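Local coordinates for manganese-binding protein (Chlamydia trachomatis, PDB 6NSI) that binds iron(II), manganese(II) and nickel(II), preferring iron(II), and delivers them to the membrane permease of an ABC transporter for import into the cytoplasm, at residues A[33-37]-A[199-203]; A[166-171]-A[257-261]; A[104-108]-A[176-180]. One frame throughout, in Å; residues are numbered along the deposited sequence.

Contact 1 of 3, residues A[33-37]-A[199-203]; sequences IDPHS and GLSPE. With FE (Fe (III) ion), chain B.
The imidazole of His36 reaches across to the 199-203 loop and meets three of its residues. CA of Ser201 lies over the centre of one ring face, 4.3 Å above its plane, while CD of Pro202 closes on CD2 of His36 at 3.4 Å, the two side chains crossing nearly at right angles. The carbonyl oxygen of Leu200 comes to 3.0 Å from CE1 of His36. No hydrogen bond spans the two segments; NE2 of His36 binds the iron at 2.1 Å, which fixes the ring's direction together with the packing. CG of His36 stands opposite the carbonyl carbon (chi1 -65°), which directs the ring to the metal.

A second shell lies behind it. Asp34 sets the backbone of its own loop: its OD1, met from above the carboxylate plane, accepts from N of His36 at 3.1 Å in an Asx turn, and its OD2 takes the hydroxyl OG of Ser37 at 2.6 Å. The same OD1 rests on CG of Pro202 at 3.6 Å. Farther out, at the more exposed end, OE1 of Glu203 touches CB of Ser37.

His102, His168 and Asp260 complete the iron site, and the ring of His102 meets that of His36. The contact thus forms one flank of the metal-binding cleft of a family 9 solute-binding protein, where loops from distant parts of the chain converge on the ion.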
ATOM      1  N   ILE A  33       2.782 -13.042  -4.511  1.00 47.71           N
ATOM      2  CA  ILE A  33       1.458 -13.248  -5.095  1.00 50.50           C
ATOM      3  C   ILE A  33       0.664 -11.944  -5.088  1.00 42.02           C
ATOM      4  O   ILE A  33       0.734 -11.147  -4.145  1.00 37.44           O
ATOM      5  CB  ILE A  33       0.668 -14.388  -4.408  1.00 47.30           C
ATOM      6  CG1 ILE A  33       1.498 -15.678  -4.385  1.00 50.87           C
ATOM      7  CG2 ILE A  33      -0.670 -14.628  -5.153  1.00 55.38           C
ATOM      8  CD1 ILE A  33       2.189 -16.008  -3.118  1.00 55.75           C
ATOM      9  N   ASP A  34      -0.077 -11.729  -6.174  1.00 44.66           N
ATOM     10  CA  ASP A  34      -0.992 -10.609  -6.353  1.00 34.92           C
ATOM     11  C   ASP A  34      -2.159 -10.716  -5.380  1.00 38.16           C
ATOM     12  O   ASP A  34      -3.008 -11.603  -5.546  1.00 35.49           O
ATOM     13  CB  ASP A  34      -1.501 -10.580  -7.790  1.00 33.47           C
ATOM     14  CG  ASP A  34      -2.664  -9.628  -7.975  1.00 40.92           C
ATOM     15  OD1 ASP A  34      -2.629  -8.554  -7.338  1.00 37.27           O
ATOM     16  OD2 ASP A  34      -3.593  -9.939  -8.762  1.00 36.06           O
ATOM     17  N   PRO A  35      -2.265  -9.833  -4.387  1.00 30.61           N
ATOM     18  CA  PRO A  35      -3.394  -9.921  -3.450  1.00 30.62           C
ATOM     19  C   PRO A  35      -4.721  -9.601  -4.100  1.00 31.02           C
ATOM     20  O   PRO A  35      -5.749 -10.131  -3.662  1.00 30.08           O
ATOM     21  CB  PRO A  35      -3.036  -8.886  -2.372  1.00 27.40           C
ATOM     22  CG  PRO A  35      -2.219  -7.847  -3.138  1.00 30.26           C
ATOM     23  CD  PRO A  35      -1.443  -8.628  -4.174  1.00 32.72           C
ATOM     24  N   HIS A  36      -4.727  -8.746  -5.129  1.00 29.23           N
ATOM     25  CA  HIS A  36      -5.976  -8.327  -5.764  1.00 33.11           C
ATOM     26  C   HIS A  36      -6.787  -9.521  -6.245  1.00 35.48           C
ATOM     27  O   HIS A  36      -8.020  -9.522  -6.158  1.00 44.38           O
ATOM     28  CB  HIS A  36      -5.687  -7.414  -6.957  1.00 33.75           C
ATOM     29  CG  HIS A  36      -5.052  -6.110  -6.589  1.00 31.62           C
ATOM     30  ND1 HIS A  36      -5.787  -4.996  -6.252  1.00 30.74           N
ATOM     31  CD2 HIS A  36      -3.752  -5.736  -6.532  1.00 32.37           C
ATOM     32  CE1 HIS A  36      -4.969  -3.991  -5.993  1.00 30.28           C
ATOM     33  NE2 HIS A  36      -3.728  -4.415  -6.152  1.00 28.62           N
ATOM     34  N   SER A  37      -6.115 -10.534  -6.789  1.00 32.97           N
ATOM     35  CA  SER A  37      -6.787 -11.661  -7.415  1.00 41.82           C
ATOM     36  C   SER A  37      -6.570 -12.950  -6.642  1.00 43.88           C
ATOM     37  O   SER A  37      -6.756 -14.041  -7.197  1.00 48.73           O
ATOM     38  CB  SER A  37      -6.313 -11.821  -8.857  1.00 41.66           C
ATOM     39  OG  SER A  37      -4.951 -12.207  -8.873  1.00 36.48           O
ATOM     40  N   GLY A 199      -3.719  -0.177 -14.303  1.00 38.48           N
ATOM     41  CA  GLY A 199      -4.589   0.513 -13.367  1.00 30.48           C
ATOM     42  C   GLY A 199      -4.440   0.031 -11.936  1.00 28.69           C
ATOM     43  O   GLY A 199      -3.351  -0.350 -11.492  1.00 24.94           O
ATOM     44  N   LEU A 200      -5.523  -0.025 -11.162  1.00 26.83           N
ATOM     45  CA  LEU A 200      -5.460  -0.431  -9.719  1.00 30.83           C
ATOM     46  C   LEU A 200      -5.146  -1.925  -9.473  1.00 29.74           C
ATOM     47  O   LEU A 200      -4.614  -2.231  -8.432  1.00 29.29           O
ATOM     48  CB  LEU A 200      -6.794  -0.063  -9.057  1.00 34.31           C
ATOM     49  CG  LEU A 200      -7.100   1.422  -8.893  1.00 31.22           C
ATOM     50  CD1 LEU A 200      -8.492   1.638  -8.354  1.00 38.75           C
ATOM     51  CD2 LEU A 200      -6.096   2.122  -8.013  1.00 23.81           C
ATOM     52  N   SER A 201      -5.403  -2.783 -10.451  1.00 33.22           N
ATOM     53  CA  SER A 201      -5.396  -4.234 -10.495  1.00 40.38           C
ATOM     54  C   SER A 201      -4.444  -4.719 -11.584  1.00 36.49           C
ATOM     55  O   SER A 201      -4.488  -4.210 -12.712  1.00 30.19           O
ATOM     56  CB  SER A 201      -6.805  -4.779 -10.741  1.00 30.00           C
ATOM     57  OG  SER A 201      -7.665  -4.477  -9.656  1.00 30.00           O
ATOM     58  N   PRO A 202      -3.561  -5.492 -11.198  1.00 37.49           N
ATOM     59  CA  PRO A 202      -2.695  -6.067 -12.244  1.00 41.81           C
ATOM     60  C   PRO A 202      -3.432  -6.952 -13.233  1.00 50.85           C
ATOM     61  O   PRO A 202      -2.874  -7.250 -14.298  1.00 48.20           O
ATOM     62  CB  PRO A 202      -1.664  -6.877 -11.447  1.00 35.63           C
ATOM     63  CG  PRO A 202      -1.717  -6.334 -10.064  1.00 33.28           C
ATOM     64  CD  PRO A 202      -3.120  -5.860  -9.846  1.00 37.64           C
ATOM     65  N   GLU A 203      -4.664  -7.375 -12.927  1.00 41.21           N
ATOM     66  CA  GLU A 203      -5.352  -8.338 -13.784  1.00 56.45           C
ATOM     67  C   GLU A 203      -5.860  -7.734 -15.092  1.00 58.98           C
ATOM     68  O   GLU A 203      -6.115  -8.486 -16.044  1.00 54.17           O
ATOM     69  CB  GLU A 203      -6.517  -8.979 -13.020  1.00 63.63           C
ATOM     70  CG  GLU A 203      -6.800 -10.425 -13.417  1.00 64.26           C
ATOM     71  CD  GLU A 203      -7.699 -11.151 -12.410  1.00 76.56           C
ATOM     72  OE1 GLU A 203      -8.249 -10.484 -11.500  1.00 77.04           O
ATOM     73  OE2 GLU A 203      -7.857 -12.390 -12.526  1.00 76.89           O
TER
HETATM   74 FE    FE B 401      -2.115  -3.138  -6.154  1.00 24.07          FE

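Contact 2 of 3, residues A[166-171]-A[257-261]; sequences TGHNAF and LYSDN. With FE (Fe (III) ion), chain B.
His168 and Asp260 come from opposite directions to share one iron(III) ion, and behind them their two loops pack closely. NE2 of His168 binds the metal at 2.2 Å, whereas Asp260 chelates it with both oxygens, unequally: OD1 lies 2.0 Å from the iron and OD2 2.4 Å. Imidazole and carboxylate planes are turned 68° from each other.

The histidine is held on two further sides. CB of Ala170 sits 3.5 Å above one face, offset toward the rim, and OG of Ser259 lies in plane at the edge, 3.2 Å from CE1 of His168. Both ND1 of His168 and OG of Ser259 are hydrogen-bonded to OE1 of Glu229, a second-shell carboxylate that fixes the ring's rotation and would be expected to make the imidazole a stronger donor to the metal. CB of Ala170 also packs on CB of Ser259 at 3.6 Å.

Away from the metal the fit is looser and largely apolar. CZ of Phe171 approaches CD1 of Leu257 at 3.8 Å, with the backbone of Tyr258 and Ser259 beside the ring, and CG2 of Thr166 reaches CD1 of Leu257 only at 4.2 Å. The solvent side belongs to the partly exposed Tyr258, whose CB is directed away from the 166-171 loop.

With His36 and His102 supplying the other two ligand side chains, the contact provides half of the three-histidine, one-aspartate iron site of this protein.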
ATOM      1  N   THR A 166       5.172   4.272 -12.259  1.00 18.81           N
ATOM      2  CA  THR A 166       5.291   2.936 -11.689  1.00 19.97           C
ATOM      3  C   THR A 166       4.583   1.902 -12.560  1.00 19.27           C
ATOM      4  O   THR A 166       3.983   2.224 -13.586  1.00 22.87           O
ATOM      5  CB  THR A 166       4.706   2.876 -10.277  1.00 21.41           C
ATOM      6  OG1 THR A 166       3.282   3.065 -10.364  1.00 19.43           O
ATOM      7  CG2 THR A 166       5.342   3.957  -9.396  1.00 21.14           C
ATOM      8  N   GLY A 167       4.676   0.639 -12.118  1.00 20.94           N
ATOM      9  CA  GLY A 167       4.110  -0.460 -12.883  1.00 21.36           C
ATOM     10  C   GLY A 167       2.591  -0.434 -12.921  1.00 28.26           C
ATOM     11  O   GLY A 167       1.990  -0.528 -13.999  1.00 16.68           O
ATOM     12  N   HIS A 168       1.948  -0.369 -11.741  1.00 19.37           N
ATOM     13  CA  HIS A 168       0.512  -0.120 -11.669  1.00 20.00           C
ATOM     14  C   HIS A 168       0.246   0.998 -10.672  1.00 21.18           C
ATOM     15  O   HIS A 168       1.166   1.546 -10.060  1.00 19.67           O
ATOM     16  CB  HIS A 168      -0.302  -1.399 -11.359  1.00 21.98           C
ATOM     17  CG  HIS A 168      -0.315  -1.848  -9.921  1.00 24.37           C
ATOM     18  ND1 HIS A 168       0.819  -2.271  -9.251  1.00 25.98           N
ATOM     19  CD2 HIS A 168      -1.355  -2.071  -9.074  1.00 20.77           C
ATOM     20  CE1 HIS A 168       0.484  -2.678  -8.036  1.00 23.83           C
ATOM     21  NE2 HIS A 168      -0.825  -2.567  -7.905  1.00 20.26           N
ATOM     22  N   ASN A 169      -1.036   1.340 -10.553  1.00 22.66           N
ATOM     23  CA  ASN A 169      -1.501   2.490  -9.777  1.00 26.65           C
ATOM     24  C   ASN A 169      -1.667   2.086  -8.308  1.00 21.27           C
ATOM     25  O   ASN A 169      -2.766   1.944  -7.781  1.00 20.38           O
ATOM     26  CB  ASN A 169      -2.802   3.029 -10.371  1.00 22.90           C
ATOM     27  CG  ASN A 169      -3.260   4.299  -9.699  1.00 29.21           C
ATOM     28  OD1 ASN A 169      -2.484   4.950  -8.990  1.00 21.33           O
ATOM     29  ND2 ASN A 169      -4.533   4.655  -9.894  1.00 25.72           N
ATOM     30  N   ALA A 170      -0.524   1.909  -7.648  1.00 21.20           N
ATOM     31  CA  ALA A 170      -0.476   1.560  -6.238  1.00 21.01           C
ATOM     32  C   ALA A 170       0.024   2.699  -5.359  1.00 19.82           C
ATOM     33  O   ALA A 170       0.007   2.560  -4.132  1.00 20.99           O
ATOM     34  CB  ALA A 170       0.422   0.332  -6.016  1.00 20.89           C
ATOM     35  N   PHE A 171       0.458   3.818  -5.943  1.00 22.96           N
ATOM     36  CA  PHE A 171       1.072   4.892  -5.173  1.00 21.87           C
ATOM     37  C   PHE A 171       0.304   6.212  -5.276  1.00 23.10           C
ATOM     38  O   PHE A 171       0.877   7.290  -5.068  1.00 20.45           O
ATOM     39  CB  PHE A 171       2.530   5.064  -5.599  1.00 20.62           C
ATOM     40  CG  PHE A 171       3.365   3.814  -5.385  1.00 23.27           C
ATOM     41  CD1 PHE A 171       3.511   2.875  -6.401  1.00 24.73           C
ATOM     42  CD2 PHE A 171       3.982   3.577  -4.160  1.00 21.71           C
ATOM     43  CE1 PHE A 171       4.275   1.724  -6.206  1.00 24.70           C
ATOM     44  CE2 PHE A 171       4.748   2.425  -3.952  1.00 26.72           C
ATOM     45  CZ  PHE A 171       4.902   1.503  -4.976  1.00 19.32           C
ATOM     46  N   LEU A 257      10.255  -1.322  -6.386  1.00 24.43           N
ATOM     47  CA  LEU A 257       9.371  -0.888  -5.322  1.00 24.70           C
ATOM     48  C   LEU A 257       8.481  -2.053  -4.908  1.00 25.54           C
ATOM     49  O   LEU A 257       8.274  -3.001  -5.661  1.00 22.89           O
ATOM     50  CB  LEU A 257       8.522   0.298  -5.778  1.00 21.82           C
ATOM     51  CG  LEU A 257       9.240   1.581  -6.207  1.00 20.38           C
ATOM     52  CD1 LEU A 257       8.178   2.602  -6.665  1.00 17.93           C
ATOM     53  CD2 LEU A 257      10.034   2.158  -5.039  1.00 19.15           C
ATOM     54  N   TYR A 258       7.965  -1.986  -3.693  1.00 24.82           N
ATOM     55  CA  TYR A 258       7.030  -3.002  -3.220  1.00 25.95           C
ATOM     56  C   TYR A 258       5.660  -2.355  -3.119  1.00 23.82           C
ATOM     57  O   TYR A 258       5.413  -1.545  -2.222  1.00 22.12           O
ATOM     58  CB  TYR A 258       7.501  -3.599  -1.899  1.00 25.01           C
ATOM     59  CG  TYR A 258       8.747  -4.421  -2.119  1.00 37.95           C
ATOM     60  CD1 TYR A 258       9.990  -3.806  -2.291  1.00 35.62           C
ATOM     61  CD2 TYR A 258       8.685  -5.804  -2.200  1.00 39.44           C
ATOM     62  CE1 TYR A 258      11.139  -4.556  -2.521  1.00 41.31           C
ATOM     63  CE2 TYR A 258       9.826  -6.553  -2.430  1.00 41.21           C
ATOM     64  CZ  TYR A 258      11.047  -5.925  -2.588  1.00 46.25           C
ATOM     65  OH  TYR A 258      12.184  -6.683  -2.815  1.00 60.06           O
ATOM     66  N   SER A 259       4.782  -2.702  -4.059  1.00 25.81           N
ATOM     67  CA  SER A 259       3.465  -2.090  -4.163  1.00 25.29           C
ATOM     68  C   SER A 259       2.416  -2.858  -3.357  1.00 29.30           C
ATOM     69  O   SER A 259       1.748  -2.294  -2.486  1.00 27.80           O
ATOM     70  CB  SER A 259       3.052  -2.041  -5.635  1.00 22.63           C
ATOM     71  OG  SER A 259       3.032  -3.365  -6.156  1.00 28.03           O
ATOM     72  N   ASP A 260       2.245  -4.143  -3.656  1.00 25.96           N
ATOM     73  CA  ASP A 260       1.152  -4.932  -3.112  1.00 27.02           C
ATOM     74  C   ASP A 260       1.628  -5.927  -2.063  1.00 29.29           C
ATOM     75  O   ASP A 260       0.834  -6.750  -1.583  1.00 26.25           O
ATOM     76  CB  ASP A 260       0.424  -5.661  -4.239  1.00 27.28           C
ATOM     77  CG  ASP A 260      -0.421  -4.729  -5.106  1.00 29.79           C
ATOM     78  OD1 ASP A 260      -0.812  -3.620  -4.650  1.00 23.95           O
ATOM     79  OD2 ASP A 260      -0.706  -5.125  -6.257  1.00 25.98           O
ATOM     80  N   ASN A 261       2.906  -5.887  -1.705  1.00 25.61           N
ATOM     81  CA  ASN A 261       3.445  -6.880  -0.795  1.00 30.28           C
ATOM     82  C   ASN A 261       4.568  -6.242   0.012  1.00 29.95           C
ATOM     83  O   ASN A 261       4.833  -5.044  -0.091  1.00 24.54           O
ATOM     84  CB  ASN A 261       3.914  -8.136  -1.548  1.00 29.49           C
ATOM     85  CG  ASN A 261       5.125  -7.877  -2.458  1.00 37.58           C
ATOM     86  OD1 ASN A 261       5.392  -6.744  -2.862  1.00 34.04           O
ATOM     87  ND2 ASN A 261       5.840  -8.941  -2.806  1.00 33.20           N
TER
HETATM   88 FE    FE B 401      -2.115  -3.138  -6.154  1.00 24.07          FE

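Contact 3 of 3, residues A[104-108]-A[176-180]; sequences WTDMR and RRYLS
A largely polar helix-end contact joins the start of helix 107-124 to the end of helix 172-178, and Tyr178 and Arg177 carry it from the second helix. The phenol OH of Tyr178 accepts from N of Met107 at 3.1 Å, with an N-H...O angle of 152°, and is also hydrogen-bonded to Asp147 of helix 129-154. O of Thr105 lies in plane at the ring edge, 3.6 Å from CE2 of Tyr178.

Asp106 is the N-cap of helix 107-124. Its OD1 accepts from N of Val109 and, weakly, from N of Arg108. The salt bridge from that OD1 to NE of Arg177 is long, and because the oxygen stands well out of the guanidinium plane it works through charge alone. With CG of Arg177 anti to the backbone N (chi1 177°), the extended chain carries CD past the carboxylate and brings a guanidinium face under CB of Arg108; its stronger salt bridge is with Asp147.

OD2 of Asp106 accepts from two waters. One accepts from NH2 of Arg176; the other accepts from NE of Arg108 and, weakly, from NH1 of Arg177. NE of Arg108 lies 3.7 Å from NH1 of Arg177, like charges that the carboxylate and this bridging water probably offset. The contact is a capped helix N-terminus docked against the C-terminal end of another helix.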
ATOM      1  N   TRP A 104      -1.997   1.774   2.439  1.00 28.70           N
ATOM      2  CA  TRP A 104      -0.849   1.475   3.292  1.00 26.89           C
ATOM      3  C   TRP A 104       0.442   2.149   2.836  1.00 25.08           C
ATOM      4  O   TRP A 104       1.467   1.996   3.514  1.00 23.38           O
ATOM      5  CB  TRP A 104      -0.624  -0.040   3.375  1.00 25.14           C
ATOM      6  CG  TRP A 104      -0.401  -0.660   2.009  1.00 21.57           C
ATOM      7  CD1 TRP A 104       0.787  -0.767   1.333  1.00 24.77           C
ATOM      8  CD2 TRP A 104      -1.401  -1.223   1.155  1.00 24.11           C
ATOM      9  NE1 TRP A 104       0.585  -1.378   0.104  1.00 20.17           N
ATOM     10  CE2 TRP A 104      -0.746  -1.672  -0.025  1.00 23.87           C
ATOM     11  CE3 TRP A 104      -2.783  -1.411   1.274  1.00 24.04           C
ATOM     12  CZ2 TRP A 104      -1.433  -2.286  -1.072  1.00 21.84           C
ATOM     13  CZ3 TRP A 104      -3.462  -2.024   0.231  1.00 23.41           C
ATOM     14  CH2 TRP A 104      -2.787  -2.453  -0.928  1.00 22.31           C
ATOM     15  N   THR A 105       0.441   2.868   1.712  1.00 22.08           N
ATOM     16  CA  THR A 105       1.608   3.661   1.336  1.00 21.22           C
ATOM     17  C   THR A 105       1.577   5.062   1.923  1.00 27.28           C
ATOM     18  O   THR A 105       2.561   5.797   1.779  1.00 29.32           O
ATOM     19  CB  THR A 105       1.730   3.786  -0.184  1.00 24.25           C
ATOM     20  OG1 THR A 105       0.669   4.618  -0.681  1.00 24.02           O
ATOM     21  CG2 THR A 105       1.671   2.390  -0.861  1.00 24.38           C
ATOM     22  N   ASP A 106       0.465   5.461   2.535  1.00 23.56           N
ATOM     23  CA  ASP A 106       0.360   6.741   3.219  1.00 22.89           C
ATOM     24  C   ASP A 106       0.441   6.421   4.713  1.00 27.24           C
ATOM     25  O   ASP A 106      -0.504   5.874   5.292  1.00 27.95           O
ATOM     26  CB  ASP A 106      -0.938   7.446   2.816  1.00 23.80           C
ATOM     27  CG  ASP A 106      -1.199   8.741   3.602  1.00 37.78           C
ATOM     28  OD1 ASP A 106      -0.688   8.879   4.736  1.00 31.25           O
ATOM     29  OD2 ASP A 106      -1.948   9.611   3.091  1.00 23.90           O
ATOM     30  N   MET A 107       1.586   6.739   5.324  1.00 27.03           N
ATOM     31  CA  MET A 107       1.866   6.327   6.698  1.00 28.55           C
ATOM     32  C   MET A 107       0.956   7.010   7.717  1.00 33.18           C
ATOM     33  O   MET A 107       0.763   6.475   8.813  1.00 34.82           O
ATOM     34  CB  MET A 107       3.341   6.589   7.018  1.00 27.82           C
ATOM     35  CG  MET A 107       3.814   6.070   8.392  1.00 36.51           C
ATOM     36  SD  MET A 107       3.733   4.273   8.639  1.00 32.58           S
ATOM     37  CE  MET A 107       4.759   3.617   7.318  1.00 30.99           C
ATOM     38  N   ARG A 108       0.378   8.166   7.391  1.00 27.81           N
ATOM     39  CA  ARG A 108      -0.612   8.740   8.302  1.00 31.98           C
ATOM     40  C   ARG A 108      -1.916   7.956   8.254  1.00 35.82           C
ATOM     41  O   ARG A 108      -2.529   7.680   9.296  1.00 34.67           O
ATOM     42  CB  ARG A 108      -0.867  10.204   7.967  1.00 38.88           C
ATOM     43  CG  ARG A 108      -1.904  10.852   8.876  1.00 40.01           C
ATOM     44  CD  ARG A 108      -2.541  12.062   8.212  1.00 48.43           C
ATOM     45  NE  ARG A 108      -3.577  11.683   7.252  1.00 50.19           N
ATOM     46  CZ  ARG A 108      -4.796  11.263   7.584  1.00 49.97           C
ATOM     47  NH1 ARG A 108      -5.143  11.166   8.868  1.00 51.28           N
ATOM     48  NH2 ARG A 108      -5.667  10.940   6.631  1.00 44.57           N
ATOM     49  N   ARG A 176      -0.198  11.759  -3.474  1.00 23.18           N
ATOM     50  CA  ARG A 176      -1.019  12.859  -2.971  1.00 28.48           C
ATOM     51  C   ARG A 176      -0.463  13.412  -1.655  1.00 27.10           C
ATOM     52  O   ARG A 176      -0.428  14.633  -1.450  1.00 29.87           O
ATOM     53  CB  ARG A 176      -2.466  12.370  -2.804  1.00 29.05           C
ATOM     54  CG  ARG A 176      -3.519  13.480  -2.578  1.00 34.31           C
ATOM     55  CD  ARG A 176      -4.923  12.895  -2.280  1.00 32.72           C
ATOM     56  NE  ARG A 176      -4.930  12.053  -1.078  1.00 42.99           N
ATOM     57  CZ  ARG A 176      -6.018  11.479  -0.541  1.00 51.38           C
ATOM     58  NH1 ARG A 176      -7.218  11.641  -1.103  1.00 53.82           N
ATOM     59  NH2 ARG A 176      -5.910  10.739   0.570  1.00 40.31           N
ATOM     60  N   ARG A 177      -0.010  12.531  -0.755  1.00 25.80           N
ATOM     61  CA  ARG A 177       0.522  12.985   0.527  1.00 28.16           C
ATOM     62  C   ARG A 177       1.915  13.592   0.393  1.00 34.11           C
ATOM     63  O   ARG A 177       2.157  14.702   0.876  1.00 29.60           O
ATOM     64  CB  ARG A 177       0.565  11.841   1.547  1.00 27.11           C
ATOM     65  CG  ARG A 177       1.216  12.321   2.882  1.00 26.42           C
ATOM     66  CD  ARG A 177       0.792  11.509   4.082  1.00 36.17           C
ATOM     67  NE  ARG A 177       1.223  12.072   5.367  1.00 33.93           N
ATOM     68  CZ  ARG A 177       0.500  12.929   6.097  1.00 47.13           C
ATOM     69  NH1 ARG A 177      -0.686  13.354   5.663  1.00 36.85           N
ATOM     70  NH2 ARG A 177       0.951  13.370   7.274  1.00 41.45           N
ATOM     71  N   TYR A 178       2.851  12.870  -0.233  1.00 27.75           N
ATOM     72  CA  TYR A 178       4.274  13.172  -0.096  1.00 22.98           C
ATOM     73  C   TYR A 178       4.877  13.911  -1.273  1.00 22.26           C
ATOM     74  O   TYR A 178       5.964  14.479  -1.129  1.00 23.83           O
ATOM     75  CB  TYR A 178       5.095  11.888   0.079  1.00 18.43           C
ATOM     76  CG  TYR A 178       4.742  11.105   1.313  1.00 27.08           C
ATOM     77  CD1 TYR A 178       4.918  11.652   2.583  1.00 26.05           C
ATOM     78  CD2 TYR A 178       4.219   9.820   1.203  1.00 22.99           C
ATOM     79  CE1 TYR A 178       4.584  10.932   3.719  1.00 28.27           C
ATOM     80  CE2 TYR A 178       3.890   9.090   2.320  1.00 27.04           C
ATOM     81  CZ  TYR A 178       4.079   9.642   3.581  1.00 30.80           C
ATOM     82  OH  TYR A 178       3.734   8.896   4.694  1.00 28.15           O
ATOM     83  N   LEU A 179       4.254  13.854  -2.442  1.00 22.32           N
ATOM     84  CA  LEU A 179       4.841  14.415  -3.647  1.00 23.97           C
ATOM     85  C   LEU A 179       4.131  15.676  -4.105  1.00 26.90           C
ATOM     86  O   LEU A 179       4.574  16.311  -5.076  1.00 26.46           O
ATOM     87  CB  LEU A 179       4.835  13.364  -4.777  1.00 17.49           C
ATOM     88  CG  LEU A 179       5.752  12.147  -4.575  1.00 19.38           C
ATOM     89  CD1 LEU A 179       5.725  11.220  -5.797  1.00 21.82           C
ATOM     90  CD2 LEU A 179       7.179  12.549  -4.238  1.00 16.47           C
ATOM     91  N   SER A 180       3.051  16.063  -3.432  1.00 26.30           N
ATOM     92  CA  SER A 180       2.167  17.112  -3.908  1.00 30.57           C
ATOM     93  C   SER A 180       2.020  18.204  -2.864  1.00 29.78           C
ATOM     94  O   SER A 180       2.145  17.958  -1.664  1.00 30.31           O
ATOM     95  CB  SER A 180       0.795  16.549  -4.249  1.00 25.73           C
ATOM     96  OG  SER A 180       0.950  15.333  -4.989  1.00 26.26           O
TER
HETATM   97  O   HOH W   1      -2.890  10.425   0.736  1.00 31.27           O
HETATM   98  O   HOH W   2      -3.036  11.504   4.298  1.00 35.62           O

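Overall arrangement
From the N terminus, the loop after strand 24-27 supplies 33-37, and contact 1 closes on 199-203, a loop of about 160 residues. Contact 3, between 104-108 and 176-180, is nested within it. Contact 2 opens at 166-171, before the second segment of either other contact, and closes at 257-261, so it crosses both. Contacts 1 and 2 share the iron and touch directly, Gly199 O lying 3.0 Å from Asn169 N. Contact 2 meets contact 3 through Trp104 and Thr105, whereas contacts 1 and 3 stay apart, with centres about 20 Å from each other. Together they tie the metal-site loops to the helices behind them.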